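Local coordinates for iron-sulfur cluster co-chaperone protein HscB (Homo sapiens, PDB 3BVO) that acts as a mitochondrial co-chaperone in iron-sulfur cluster assembly, forming a cluster-transfer complex with ISCU and HSPA9 and required for incorporating clusters into SDHB, at residues 12-20 / 30-40; 43-51 / 94-102. All coordinates share one frame; numbering follows the deposited sequence.

Interaction 1 (12-20 with 30-40) builds the N-terminal four-cysteine zinc site, and interaction 2 (43-51 with 94-102) packs the short first helix of the J-domain on its long helix 83-104. The first lies at the periphery, its centre about 29 Å from the centre of the chain, whereas the second is central, about 9 Å from it. Their own centres are about 21 Å apart. They follow in series along the chain, yet touch through P39 and L95, where P39 CB meets L95 CD1 at 3.4 Å. L95 also packs on L48, and helix 83-104 is touched by side chains of both contacts. Interaction 2 takes no part in the zinc site.

Interaction 1 of 2, residues 12-20 / 30-40; sequences RCWNCGGPW and CPQCRALQAPD. With ZN (zinc ion), chain C.
The indoles of W14 and W20 both turn an edge to 30-40. L36 O lies almost in the W14 ring plane, where NE1 donates to it over 3.0 Å at a nearly straight 164°. One face of this ring carries N15 CB, toward the rim, while A35 CB comes obliquely to CZ2. At the W20 edge A38 O is in plane, 3.6 Å from CH2, and NE1 makes a weak bond to Q37 OE1. Tryptophan suits both places by joining a broad apolar surface to one N-H.

Q37 is folded back at chi2 (-65°), which lets NE2 donate to A35 O at 2.8 Å; this bond mainly sets the amide's rotation, and the weak bond from W20 NE1 to OE1 is consistent with it. A35 O also accepts from C30 N.

Beside these groups C13, C16, C30 and C33 each bind the zinc ion through SG at 2.3 Å, two from each CxxC pair. C13 SG further accepts from C16 N at 3.2 Å and from N15 N, bonds that would ease the thiolate's negative charge, as in zinc knuckles. G17, in the turn itself, has a positive phi (96°) at which a side chain would press on the preceding carbonyl O.

The site has no strands. It rests on helix 83-104: W14 meets F88 edge-to-face, E85 bonds to L36 N, and H92 to Q37 O.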
# COMPACT_ATOMS: atom_id res chain seq x y z
N ARG A 12 14.22 -19.86 -16.19
CA ARG A 12 14.34 -21.32 -16.11
C ARG A 12 14.37 -21.76 -14.66
O ARG A 12 14.65 -20.95 -13.77
CB ARG A 12 15.62 -21.79 -16.81
CG ARG A 12 16.90 -21.29 -16.16
CD ARG A 12 18.05 -21.25 -17.14
NE ARG A 12 17.83 -20.24 -18.17
CZ ARG A 12 17.50 -20.50 -19.43
NH1 ARG A 12 17.32 -19.49 -20.28
NH2 ARG A 12 17.35 -21.75 -19.86
N CYS A 13 14.10 -23.03 -14.41
CA CYS A 13 13.98 -23.53 -13.04
C CYS A 13 15.34 -23.84 -12.44
O CYS A 13 16.20 -24.41 -13.10
CB CYS A 13 13.11 -24.78 -13.01
SG CYS A 13 13.30 -25.69 -11.49
N TRP A 14 15.52 -23.48 -11.17
CA TRP A 14 16.80 -23.65 -10.48
C TRP A 14 17.13 -25.11 -10.19
O TRP A 14 18.28 -25.44 -9.91
CB TRP A 14 16.86 -22.81 -9.20
CG TRP A 14 15.94 -23.27 -8.10
CD1 TRP A 14 14.67 -22.83 -7.85
CD2 TRP A 14 16.23 -24.26 -7.10
NE1 TRP A 14 14.14 -23.48 -6.75
CE2 TRP A 14 15.07 -24.37 -6.28
CE3 TRP A 14 17.34 -25.08 -6.82
CZ2 TRP A 14 15.00 -25.25 -5.19
CZ3 TRP A 14 17.28 -25.95 -5.74
CH2 TRP A 14 16.11 -26.03 -4.93
N ASN A 15 16.11 -25.97 -10.25
CA ASN A 15 16.29 -27.40 -10.05
C ASN A 15 16.39 -28.20 -11.35
O ASN A 15 17.33 -28.97 -11.51
CB ASN A 15 15.19 -27.97 -9.16
CG ASN A 15 15.69 -29.07 -8.23
OD1 ASN A 15 16.90 -29.26 -8.07
ND2 ASN A 15 14.76 -29.78 -7.60
N CYS A 16 15.42 -28.03 -12.25
CA CYS A 16 15.38 -28.75 -13.53
C CYS A 16 16.18 -28.05 -14.60
O CYS A 16 16.97 -28.68 -15.32
CB CYS A 16 13.97 -28.82 -14.11
SG CYS A 16 12.65 -29.37 -13.07
N GLY A 17 15.94 -26.76 -14.74
CA GLY A 17 16.28 -26.06 -15.97
C GLY A 17 15.03 -26.00 -16.83
O GLY A 17 15.09 -25.57 -17.99
N GLY A 18 13.90 -26.43 -16.26
CA GLY A 18 12.61 -26.40 -16.92
C GLY A 18 12.23 -24.99 -17.30
O GLY A 18 12.33 -24.08 -16.47
N PRO A 19 11.82 -24.78 -18.56
CA PRO A 19 11.55 -23.44 -19.05
C PRO A 19 10.31 -22.84 -18.41
O PRO A 19 9.29 -23.53 -18.28
CB PRO A 19 11.32 -23.65 -20.55
CG PRO A 19 11.85 -25.02 -20.84
CD PRO A 19 11.59 -25.79 -19.61
N TRP A 20 10.41 -21.57 -18.00
CA TRP A 20 9.25 -20.78 -17.56
C TRP A 20 8.39 -20.47 -18.77
O TRP A 20 8.83 -19.74 -19.67
CB TRP A 20 9.71 -19.47 -16.94
CG TRP A 20 10.08 -19.54 -15.50
CD1 TRP A 20 10.64 -20.61 -14.84
CD2 TRP A 20 9.95 -18.50 -14.53
NE1 TRP A 20 10.85 -20.29 -13.52
CE2 TRP A 20 10.44 -19.00 -13.30
CE3 TRP A 20 9.47 -17.18 -14.58
CZ2 TRP A 20 10.47 -18.23 -12.13
CZ3 TRP A 20 9.49 -16.42 -13.41
CH2 TRP A 20 9.98 -16.95 -12.21
N CYS A 30 7.36 -25.19 -9.75
CA CYS A 30 7.77 -25.78 -11.01
C CYS A 30 6.85 -26.94 -11.38
O CYS A 30 6.72 -27.88 -10.63
CB CYS A 30 9.19 -26.29 -10.88
SG CYS A 30 9.73 -27.26 -12.27
N PRO A 31 6.20 -26.86 -12.55
CA PRO A 31 5.32 -27.96 -12.90
C PRO A 31 6.05 -29.30 -13.07
O PRO A 31 5.40 -30.36 -13.06
CB PRO A 31 4.68 -27.51 -14.23
CG PRO A 31 5.54 -26.43 -14.74
CD PRO A 31 6.18 -25.78 -13.55
N GLN A 32 7.37 -29.24 -13.23
CA GLN A 32 8.16 -30.41 -13.60
C GLN A 32 8.76 -31.12 -12.41
O GLN A 32 8.93 -32.33 -12.44
CB GLN A 32 9.27 -30.03 -14.58
CG GLN A 32 8.78 -29.46 -15.90
CD GLN A 32 9.88 -29.38 -16.95
OE1 GLN A 32 11.04 -29.68 -16.69
NE2 GLN A 32 9.50 -28.97 -18.16
N CYS A 33 9.06 -30.35 -11.36
CA CYS A 33 9.76 -30.88 -10.17
C CYS A 33 9.19 -30.43 -8.81
O CYS A 33 9.67 -30.86 -7.75
CB CYS A 33 11.27 -30.58 -10.26
SG CYS A 33 11.71 -28.87 -9.91
N ARG A 34 8.18 -29.57 -8.84
CA ARG A 34 7.42 -29.14 -7.67
C ARG A 34 8.17 -28.17 -6.75
O ARG A 34 7.65 -27.75 -5.71
CB ARG A 34 6.90 -30.36 -6.88
CG ARG A 34 5.51 -30.20 -6.27
CD ARG A 34 5.11 -31.47 -5.56
NE ARG A 34 4.24 -31.23 -4.42
CZ ARG A 34 3.08 -31.83 -4.20
NH1 ARG A 34 2.63 -32.76 -5.03
NH2 ARG A 34 2.37 -31.52 -3.12
N ALA A 35 9.39 -27.78 -7.15
CA ALA A 35 10.23 -26.86 -6.39
C ALA A 35 9.69 -25.43 -6.37
O ALA A 35 9.11 -24.96 -7.36
CB ALA A 35 11.64 -26.88 -6.94
N LEU A 36 9.88 -24.73 -5.25
CA LEU A 36 9.40 -23.36 -5.12
C LEU A 36 10.35 -22.45 -5.86
O LEU A 36 11.55 -22.50 -5.63
CB LEU A 36 9.31 -22.93 -3.65
CG LEU A 36 8.75 -21.52 -3.39
CD1 LEU A 36 7.27 -21.55 -3.11
CD2 LEU A 36 9.45 -20.85 -2.23
N GLN A 37 9.81 -21.63 -6.75
CA GLN A 37 10.63 -20.83 -7.65
C GLN A 37 11.01 -19.49 -7.05
O GLN A 37 10.38 -19.02 -6.10
CB GLN A 37 9.91 -20.63 -8.99
CG GLN A 37 9.44 -21.90 -9.63
CD GLN A 37 10.59 -22.78 -10.04
OE1 GLN A 37 11.28 -22.50 -11.01
NE2 GLN A 37 10.82 -23.86 -9.29
N ALA A 38 12.06 -18.89 -7.61
CA ALA A 38 12.44 -17.52 -7.26
C ALA A 38 11.30 -16.56 -7.63
O ALA A 38 10.68 -16.71 -8.67
CB ALA A 38 13.73 -17.14 -7.95
N PRO A 39 10.99 -15.60 -6.75
CA PRO A 39 9.88 -14.72 -7.07
C PRO A 39 10.22 -13.78 -8.23
O PRO A 39 11.37 -13.39 -8.39
CB PRO A 39 9.67 -13.93 -5.78
CG PRO A 39 10.49 -14.62 -4.73
CD PRO A 39 11.61 -15.26 -5.46
N ASP A 40 9.22 -13.45 -9.04
CA ASP A 40 9.42 -12.55 -10.16
C ASP A 40 9.54 -11.10 -9.66
O ASP A 40 8.59 -10.54 -9.11
CB ASP A 40 8.28 -12.70 -11.19
CG ASP A 40 8.37 -11.68 -12.32
OD1 ASP A 40 9.38 -10.97 -12.45
OD2 ASP A 40 7.40 -11.60 -13.10
ZN ZN C . 11.97 -27.56 -11.80

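Interaction 2 of 2, residues 43-51 / 94-102; sequences RDYFSLMDC and TLVNDAYKT
D98 O is held by two donors from T102: the backbone N of the helical turn, at 2.8 Å, and the side-chain OG1, which comes from above the carbonyl plane. With chi1 at -53°, T102 OG1 folds back along its own helix, a usual way for threonine to satisfy its hydroxyl there.

The Y45 side chain fits as a knob among L95, D98, A99 and T102. Its ring lies flat on the helix: A99 CA sits over the face, 3.5 Å from the ring centroid and 14° off the normal, a CH-pi contact, and A99 CB lies over the same face, near the rim at CD1. Alanine suits this place because its small side chain lets the aromatic ring lie against the helix backbone. Farther out, the Y45 hydroxyl passes D98 CB, and CE2 is 3.5 Å from T102 OG1.

L48 CD2 reaches A99 CB at 4.0 Å and also packs on L95. M49, present as selenomethionine, is bent along its chain; its CE lies 3.7 Å from V96 CG1 and also touches A99 CB.

The short helix 45-48 is closed at both ends. D44 is its N-cap, OD1 accepting from S47 N at 2.8 Å. A Schellman motif with D50 as C-prime ends it, and R43 grips S47 side-on, NE to OG and NH1 to O, while NH1 also forms a salt bridge with D26. S47 O thus takes R43 NH1 and D50 N on opposite faces of its plane.

This is the packing of the short first helix of a J-domain on its long hairpin. Helix 59-73 adds L62 against M49, and from helix 106-116 Y112 stacks on Y45.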
# COMPACT_ATOMS: atom_id res chain seq x y z
N ARG A 43 6.90 -8.55 -11.20
CA ARG A 43 5.49 -8.69 -10.86
C ARG A 43 5.06 -7.61 -9.88
O ARG A 43 5.60 -7.53 -8.76
CB ARG A 43 5.22 -10.06 -10.25
CG ARG A 43 3.76 -10.33 -10.04
CD ARG A 43 3.47 -11.79 -9.77
NE ARG A 43 2.03 -12.04 -9.72
CZ ARG A 43 1.47 -13.21 -9.43
NH1 ARG A 43 0.14 -13.33 -9.41
NH2 ARG A 43 2.23 -14.27 -9.16
N ASP A 44 4.10 -6.78 -10.28
CA ASP A 44 3.62 -5.71 -9.42
C ASP A 44 2.72 -6.27 -8.31
O ASP A 44 2.33 -7.44 -8.35
CB ASP A 44 2.93 -4.60 -10.23
CG ASP A 44 1.47 -4.94 -10.60
OD1 ASP A 44 0.70 -5.36 -9.71
OD2 ASP A 44 1.09 -4.74 -11.78
N TYR A 45 2.40 -5.43 -7.33
CA TYR A 45 1.58 -5.85 -6.20
C TYR A 45 0.13 -6.20 -6.56
O TYR A 45 -0.44 -7.12 -5.99
CB TYR A 45 1.62 -4.79 -5.11
CG TYR A 45 2.94 -4.66 -4.35
CD1 TYR A 45 3.84 -5.73 -4.25
CD2 TYR A 45 3.26 -3.49 -3.68
CE1 TYR A 45 5.00 -5.62 -3.54
CE2 TYR A 45 4.42 -3.36 -2.98
CZ TYR A 45 5.29 -4.42 -2.90
OH TYR A 45 6.46 -4.27 -2.18
N PHE A 46 -0.47 -5.47 -7.49
CA PHE A 46 -1.85 -5.75 -7.86
C PHE A 46 -1.97 -7.14 -8.47
O PHE A 46 -2.96 -7.86 -8.25
CB PHE A 46 -2.37 -4.69 -8.82
CG PHE A 46 -2.56 -3.35 -8.17
CD1 PHE A 46 -3.69 -3.08 -7.40
CD2 PHE A 46 -1.59 -2.35 -8.32
CE1 PHE A 46 -3.86 -1.85 -6.79
CE2 PHE A 46 -1.75 -1.12 -7.71
CZ PHE A 46 -2.88 -0.87 -6.93
N SER A 47 -0.96 -7.52 -9.25
CA SER A 47 -0.90 -8.82 -9.87
C SER A 47 -0.73 -9.89 -8.80
O SER A 47 -1.46 -10.89 -8.78
CB SER A 47 0.24 -8.89 -10.88
OG SER A 47 0.53 -10.23 -11.22
N LEU A 48 0.23 -9.66 -7.91
CA LEU A 48 0.54 -10.62 -6.85
C LEU A 48 -0.66 -10.80 -5.95
O LEU A 48 -0.86 -11.86 -5.41
CB LEU A 48 1.77 -10.18 -6.04
CG LEU A 48 2.21 -11.06 -4.85
CD1 LEU A 48 2.67 -12.41 -5.31
CD2 LEU A 48 3.30 -10.40 -4.06
N MSE A 49 -1.46 -9.76 -5.79
CA MSE A 49 -2.63 -9.86 -4.95
C MSE A 49 -3.86 -10.18 -5.76
O MSE A 49 -4.98 -10.16 -5.24
CB MSE A 49 -2.81 -8.57 -4.15
CG MSE A 49 -1.78 -8.44 -3.02
SE MSE A 49 -1.98 -9.85 -1.65
CE MSE A 49 -0.10 -10.28 -1.45
N ASP A 50 -3.64 -10.51 -7.03
CA ASP A 50 -4.69 -10.92 -7.97
C ASP A 50 -5.87 -9.95 -8.07
O ASP A 50 -7.00 -10.32 -7.77
CB ASP A 50 -5.19 -12.32 -7.63
CG ASP A 50 -6.10 -12.87 -8.69
OD1 ASP A 50 -5.74 -12.75 -9.88
OD2 ASP A 50 -7.18 -13.39 -8.33
N CYS A 51 -5.60 -8.72 -8.49
CA CYS A 51 -6.66 -7.73 -8.76
C CYS A 51 -6.18 -6.66 -9.76
O CYS A 51 -4.97 -6.56 -10.03
CB CYS A 51 -7.18 -7.12 -7.46
SG CYS A 51 -5.90 -6.44 -6.37
N THR A 94 7.91 -12.33 2.52
CA THR A 94 8.18 -10.90 2.65
C THR A 94 7.44 -10.10 1.59
O THR A 94 6.77 -9.12 1.94
CB THR A 94 9.69 -10.57 2.56
OG1 THR A 94 10.44 -11.43 3.44
CG2 THR A 94 9.96 -9.11 2.94
N LEU A 95 7.55 -10.48 0.32
CA LEU A 95 6.89 -9.72 -0.75
C LEU A 95 5.40 -9.73 -0.50
O LEU A 95 4.74 -8.69 -0.56
CB LEU A 95 7.19 -10.28 -2.15
CG LEU A 95 8.61 -10.32 -2.73
CD1 LEU A 95 8.65 -11.28 -3.89
CD2 LEU A 95 9.10 -8.94 -3.16
N VAL A 96 4.86 -10.91 -0.21
CA VAL A 96 3.43 -11.05 0.04
C VAL A 96 2.98 -10.06 1.11
O VAL A 96 1.98 -9.36 0.94
CB VAL A 96 3.07 -12.49 0.44
CG1 VAL A 96 1.60 -12.59 0.84
CG2 VAL A 96 3.36 -13.44 -0.72
N ASN A 97 3.74 -9.98 2.19
CA ASN A 97 3.46 -8.99 3.23
C ASN A 97 3.47 -7.57 2.70
O ASN A 97 2.55 -6.81 3.00
CB ASN A 97 4.46 -9.11 4.39
CG ASN A 97 4.24 -10.35 5.21
OD1 ASN A 97 3.14 -10.91 5.26
ND2 ASN A 97 5.30 -10.80 5.88
N ASP A 98 4.49 -7.22 1.93
CA ASP A 98 4.61 -5.86 1.41
C ASP A 98 3.37 -5.50 0.63
O ASP A 98 2.61 -4.63 1.04
CB ASP A 98 5.84 -5.71 0.52
CG ASP A 98 7.13 -5.73 1.30
OD1 ASP A 98 7.11 -5.47 2.53
OD2 ASP A 98 8.17 -6.00 0.67
N ALA A 99 3.16 -6.19 -0.49
CA ALA A 99 1.96 -6.05 -1.28
C ALA A 99 0.71 -5.87 -0.39
O ALA A 99 0.01 -4.85 -0.45
CB ALA A 99 1.81 -7.24 -2.21
N TYR A 100 0.45 -6.84 0.47
CA TYR A 100 -0.74 -6.75 1.26
C TYR A 100 -0.87 -5.41 2.01
O TYR A 100 -1.84 -4.67 1.79
CB TYR A 100 -0.85 -7.92 2.23
CG TYR A 100 -2.05 -7.80 3.11
CD1 TYR A 100 -3.34 -7.81 2.55
CD2 TYR A 100 -1.92 -7.66 4.49
CE1 TYR A 100 -4.48 -7.70 3.35
CE2 TYR A 100 -3.07 -7.55 5.31
CZ TYR A 100 -4.34 -7.57 4.73
OH TYR A 100 -5.46 -7.47 5.50
N LYS A 101 0.11 -5.10 2.87
CA LYS A 101 0.13 -3.83 3.61
C LYS A 101 -0.04 -2.63 2.67
O LYS A 101 -0.88 -1.76 2.92
CB LYS A 101 1.42 -3.68 4.44
CG LYS A 101 1.72 -4.88 5.36
CD LYS A 101 2.63 -4.54 6.55
CE LYS A 101 1.84 -3.85 7.70
NZ LYS A 101 2.57 -3.82 9.01
N THR A 102 0.72 -2.61 1.57
CA THR A 102 0.68 -1.54 0.59
C THR A 102 -0.72 -1.33 0.00
O THR A 102 -1.21 -0.20 -0.07
CB THR A 102 1.65 -1.82 -0.56
OG1 THR A 102 2.95 -2.07 -0.03
CG2 THR A 102 1.71 -0.64 -1.54